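Long-range contacts in flagellin hook IN motif family (Aeromonas hydrophila subsp. hydrophila, PDB 6XI1), which probably forms a calcium-stiffened string of tandem beta-sandwich repeats that extends a bacterial RTX adhesin toward its target: residues A72-S77 against E106-A111; G29-A34 against T116-T121. All coordinates share one frame; numbering follows the deposited sequence.

Contact 1. Residues A72-S77 against E106-A111; sequences AGALGS and ETFTVA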
loop_
_atom_site.group_PDB
_atom_site.type_symbol
_atom_site.label_atom_id
_atom_site.label_comp_id
_atom_site.label_asym_id
_atom_site.label_seq_id
_atom_site.Cartn_x
_atom_site.Cartn_y
_atom_site.Cartn_z
ATOM N N ALA A 72 7.404 8.629 -70.817
ATOM C CA ALA A 72 8.581 8.434 -69.929
ATOM C C ALA A 72 8.046 8.051 -68.542
ATOM O O ALA A 72 7.082 8.728 -68.094
ATOM C CB ALA A 72 9.429 9.678 -69.867
ATOM N N GLY A 73 8.587 6.991 -67.941
ATOM C CA GLY A 73 8.227 6.592 -66.570
ATOM C C GLY A 73 6.894 5.859 -66.503
ATOM O O GLY A 73 6.341 5.745 -65.393
ATOM N N ALA A 74 6.409 5.321 -67.626
ATOM C CA ALA A 74 5.289 4.350 -67.658
ATOM C C ALA A 74 5.718 3.086 -66.927
ATOM O O ALA A 74 6.790 2.574 -67.221
ATOM C CB ALA A 74 4.897 4.000 -69.075
ATOM N N LEU A 75 4.871 2.586 -66.033
ATOM C CA LEU A 75 5.052 1.290 -65.344
ATOM C C LEU A 75 4.401 0.164 -66.151
ATOM O O LEU A 75 4.844 -0.994 -66.031
ATOM C CB LEU A 75 4.369 1.417 -63.981
ATOM C CG LEU A 75 4.962 2.504 -63.079
ATOM C CD1 LEU A 75 4.117 2.648 -61.824
ATOM C CD2 LEU A 75 6.401 2.172 -62.724
ATOM N N GLY A 76 3.329 0.479 -66.871
ATOM C CA GLY A 76 2.582 -0.535 -67.641
ATOM C C GLY A 76 3.125 -0.635 -69.057
ATOM O O GLY A 76 4.087 0.092 -69.410
ATOM N N SER A 77 2.518 -1.493 -69.862
ATOM C CA SER A 77 2.871 -1.628 -71.294
ATOM C C SER A 77 1.569 -1.821 -72.067
ATOM O O SER A 77 0.559 -2.269 -71.456
ATOM C CB SER A 77 3.842 -2.741 -71.502
ATOM O OG SER A 77 3.278 -3.984 -71.104
ATOM N N GLU A 106 -0.605 7.341 -67.899
ATOM C CA GLU A 106 0.411 6.818 -68.827
ATOM C C GLU A 106 -0.187 6.841 -70.231
ATOM O O GLU A 106 -1.404 6.571 -70.380
ATOM C CB GLU A 106 0.829 5.402 -68.446
ATOM C CG GLU A 106 1.133 5.244 -66.971
ATOM C CD GLU A 106 1.793 3.932 -66.589
ATOM O OE1 GLU A 106 1.557 2.897 -67.259
ATOM O OE2 GLU A 106 2.562 3.955 -65.619
ATOM N N THR A 107 0.643 7.158 -71.219
ATOM C CA THR A 107 0.208 7.262 -72.638
ATOM C C THR A 107 1.039 6.324 -73.489
ATOM O O THR A 107 2.196 6.127 -73.193
ATOM C CB THR A 107 0.331 8.685 -73.184
ATOM O OG1 THR A 107 1.729 8.936 -73.107
ATOM C CG2 THR A 107 -0.531 9.668 -72.432
ATOM N N PHE A 108 0.423 5.761 -74.524
ATOM C CA PHE A 108 1.086 4.829 -75.457
ATOM C C PHE A 108 0.710 5.263 -76.869
ATOM O O PHE A 108 -0.466 5.601 -77.129
ATOM C CB PHE A 108 0.720 3.384 -75.150
ATOM C CG PHE A 108 1.037 2.999 -73.731
ATOM C CD1 PHE A 108 0.187 3.357 -72.694
ATOM C CD2 PHE A 108 2.206 2.330 -73.436
ATOM C CE1 PHE A 108 0.505 3.032 -71.385
ATOM C CE2 PHE A 108 2.514 1.980 -72.127
ATOM C CZ PHE A 108 1.658 2.326 -71.109
ATOM N N THR A 109 1.718 5.322 -77.722
ATOM C CA THR A 109 1.564 5.781 -79.120
ATOM C C THR A 109 1.491 4.535 -79.997
ATOM O O THR A 109 2.387 3.695 -79.895
ATOM C CB THR A 109 2.684 6.752 -79.507
ATOM O OG1 THR A 109 2.527 7.902 -78.675
ATOM C CG2 THR A 109 2.599 7.148 -80.966
ATOM N N VAL A 110 0.420 4.405 -80.777
ATOM C CA VAL A 110 0.279 3.308 -81.785
ATOM C C VAL A 110 0.253 3.948 -83.181
ATOM O O VAL A 110 -0.039 5.165 -83.274
ATOM C CB VAL A 110 -0.956 2.422 -81.515
ATOM C CG1 VAL A 110 -0.817 1.643 -80.210
ATOM C CG2 VAL A 110 -2.238 3.225 -81.531
ATOM N N ALA A 111 0.488 3.152 -84.229
ATOM C CA ALA A 111 0.592 3.639 -85.631
ATOM C C ALA A 111 -0.091 2.680 -86.621
ATOM O O ALA A 111 0.004 1.425 -86.431
ATOM C CB ALA A 111 2.041 3.850 -86.007
#
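Glu106 reaches from strand 103-111 into the loop of 72-77 and grips two successive backbone amides with its carboxylate. Leu75 N lies 2.7 Å from Glu106 OE2 in a nearly straight bond (172° at the hydrogen), although it meets that oxygen from above the carboxylate plane. Gly76 N donates to Glu106 OE1 at 3.0 Å, on its syn lone pair, in a more bent bond. The glutamate gets there because its chain runs extended beyond CG (chi2 -169°), carrying the carboxylate to the amides of the loop. Both oxygens have further partners: Lys104 forms a salt bridge to OE2, and the hydroxyl of Tyr88 is hydrogen-bonded to OE1.

The apolar part is smaller and centres on Phe108, two residues on along the same side of the strand. Its CZ touches Ala74 CB at 4.2 Å, approaching obliquely. Gly76 O sits at the ring edge, near the ring plane, 3.7 Å from Phe108 CE2, and Ser77 CA is equally close to that carbon. Leu78 and Pro70 also pack against Phe108.

A buried carboxylate thus receives two main-chain N-H groups, a hydroxyl and a lysine, a setting that would favour its ionised form. With both oxygens engaged, its rotation is restricted, so within the beta-sandwich repeat the loop between strands 66-70 and 77-80 is held to strand 103-111 mainly by side-chain-to-backbone hydrogen bonds, with Phe108 packing beside them.

Contact 2. Residues G29-A34 against T116-T121; sequences GSDTGA and TTHTVT
Asp31 and Thr121 have the most surface buried here, with Val120 and His118 next. The carboxylate of Asp31 meets the imidazole of His118 edge-on: Asp31 OD2 accepts from His118 NE2 at 2.8 Å through its anti lone pair. The two planes lie only 11° apart, so the flat groups are almost coplanar while the side chains cross at about a right angle. Asp31 CG stands between the backbone N and the carbonyl carbon, whereas the imidazole of His118 swings out opposite the backbone N (chi1 -160°), which brings NE2 to the carboxylate. The bond restrains the ring's rotation and fits a proton on NE2; the nearby carboxylate would probably raise the histidine's pKa.

Thr121 engages mainly through its backbone. Its N donates to Asp31 O at 2.9 Å, and Thr121 O receives a weak bond from Gly33 N, 3.1 Å away, bent to 133°. These flank the parallel bridge of Thr32 with Thr121, whose side chains lie on the same face of the sheet. Asp31 O is further shared: Val120 CA makes a CA-H...O contact at 3.3 Å, and a water donates to it. That water also donates to Thr119 O and accepts from Thr121 OG1, bridging the two segments where they come together to pair.

The parallel pairing joins strands 26-36 and 117-125, the first and last of the beta-sandwich repeat, and continues as Gly33 bonds to Thr123. Leu50 of strand 43-53 touches both Asp31 and His118, while strand 103-111 lies alongside 117-125.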
loop_
_atom_site.group_PDB
_atom_site.type_symbol
_atom_site.label_atom_id
_atom_site.label_comp_id
_atom_site.label_asym_id
_atom_site.label_seq_id
_atom_site.Cartn_x
_atom_site.Cartn_y
_atom_site.Cartn_z
ATOM N N GLY A 29 -12.181 5.367 -82.070
ATOM C CA GLY A 29 -12.594 4.251 -81.188
ATOM C C GLY A 29 -12.171 4.506 -79.743
ATOM O O GLY A 29 -11.965 5.690 -79.382
ATOM N N SER A 30 -11.996 3.457 -78.948
ATOM C CA SER A 30 -11.626 3.612 -77.516
ATOM C C SER A 30 -10.111 3.827 -77.426
ATOM O O SER A 30 -9.315 2.958 -77.860
ATOM C CB SER A 30 -12.140 2.500 -76.615
ATOM O OG SER A 30 -12.180 1.262 -77.279
ATOM N N ASP A 31 -9.732 5.001 -76.935
ATOM C CA ASP A 31 -8.301 5.371 -76.751
ATOM C C ASP A 31 -8.058 5.813 -75.298
ATOM O O ASP A 31 -7.106 6.568 -75.082
ATOM C CB ASP A 31 -7.902 6.483 -77.718
ATOM C CG ASP A 31 -8.782 7.716 -77.660
ATOM O OD1 ASP A 31 -9.631 7.805 -76.771
ATOM O OD2 ASP A 31 -8.581 8.603 -78.510
ATOM N N THR A 32 -8.970 5.471 -74.382
ATOM C CA THR A 32 -8.804 5.728 -72.926
ATOM C C THR A 32 -9.164 4.468 -72.156
ATOM O O THR A 32 -9.859 3.566 -72.680
ATOM C CB THR A 32 -9.615 6.909 -72.392
ATOM O OG1 THR A 32 -10.994 6.580 -72.498
ATOM C CG2 THR A 32 -9.361 8.214 -73.106
ATOM N N GLY A 33 -8.622 4.373 -70.956
ATOM C CA GLY A 33 -8.751 3.176 -70.127
ATOM C C GLY A 33 -8.355 3.529 -68.716
ATOM O O GLY A 33 -7.664 4.578 -68.534
ATOM N N ALA A 34 -8.816 2.719 -67.769
ATOM C CA ALA A 34 -8.630 2.970 -66.323
ATOM C C ALA A 34 -8.413 1.626 -65.645
ATOM O O ALA A 34 -9.068 0.642 -66.038
ATOM C CB ALA A 34 -9.822 3.691 -65.751
ATOM N N THR A 116 0.551 6.902 -89.528
ATOM C CA THR A 116 -0.352 7.816 -88.787
ATOM C C THR A 116 -0.447 7.323 -87.334
ATOM O O THR A 116 -0.666 6.118 -87.116
ATOM C CB THR A 116 -1.733 7.905 -89.427
ATOM O OG1 THR A 116 -1.567 8.104 -90.835
ATOM C CG2 THR A 116 -2.556 9.006 -88.795
ATOM N N THR A 117 -0.253 8.216 -86.367
ATOM C CA THR A 117 -0.120 7.834 -84.940
ATOM C C THR A 117 -1.398 8.198 -84.189
ATOM O O THR A 117 -2.137 9.102 -84.596
ATOM C CB THR A 117 1.100 8.459 -84.246
ATOM O OG1 THR A 117 0.921 9.868 -84.369
ATOM C CG2 THR A 117 2.422 8.002 -84.821
ATOM N N HIS A 118 -1.649 7.464 -83.115
ATOM C CA HIS A 118 -2.726 7.781 -82.158
ATOM C C HIS A 118 -2.200 7.456 -80.762
ATOM O O HIS A 118 -1.392 6.515 -80.643
ATOM C CB HIS A 118 -3.990 6.999 -82.504
ATOM C CG HIS A 118 -5.218 7.587 -81.909
ATOM N ND1 HIS A 118 -5.836 8.673 -82.453
ATOM C CD2 HIS A 118 -5.953 7.239 -80.828
ATOM C CE1 HIS A 118 -6.901 8.993 -81.735
ATOM N NE2 HIS A 118 -7.010 8.107 -80.736
ATOM N N THR A 119 -2.739 8.134 -79.759
ATOM C CA THR A 119 -2.347 7.910 -78.345
ATOM C C THR A 119 -3.493 7.254 -77.583
ATOM O O THR A 119 -4.633 7.706 -77.708
ATOM C CB THR A 119 -1.887 9.221 -77.705
ATOM O OG1 THR A 119 -0.862 9.738 -78.549
ATOM C CG2 THR A 119 -1.335 9.020 -76.311
ATOM N N VAL A 120 -3.163 6.212 -76.832
ATOM C CA VAL A 120 -4.054 5.608 -75.800
ATOM C C VAL A 120 -3.599 6.151 -74.441
ATOM O O VAL A 120 -2.387 6.074 -74.170
ATOM C CB VAL A 120 -4.006 4.069 -75.853
ATOM C CG1 VAL A 120 -4.861 3.440 -74.745
ATOM C CG2 VAL A 120 -4.433 3.563 -77.232
ATOM N N THR A 121 -4.553 6.657 -73.651
ATOM C CA THR A 121 -4.327 7.283 -72.324
ATOM C C THR A 121 -4.913 6.373 -71.245
ATOM O O THR A 121 -6.164 6.160 -71.240
ATOM C CB THR A 121 -4.935 8.688 -72.302
ATOM O OG1 THR A 121 -4.305 9.363 -73.390
ATOM C CG2 THR A 121 -4.715 9.466 -71.016
HETATM O O HOH W 1 -6.164 9.006 -75.524
#

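Overall arrangement
Both contacts belong to the first modelled repeat, with centres about 10 Å apart, and they are joined through the antiparallel strands 103-111 and 117-125: Phe108 O and Val120 N, 2.8 Å apart, probably hydrogen-bond, as do Val110 N and His118 O. Contact 1 is partly buried and fastens a loop to one of these strands, whereas contact 2 lies at the surface and closes the first strand of the repeat onto the last. Each relies on a carboxylate. In contact 1 it comes from the strand and holds loop amides; in contact 2 it comes from the break within strand 26-36 and meets a histidine, beside true parallel pairing and a bridging water.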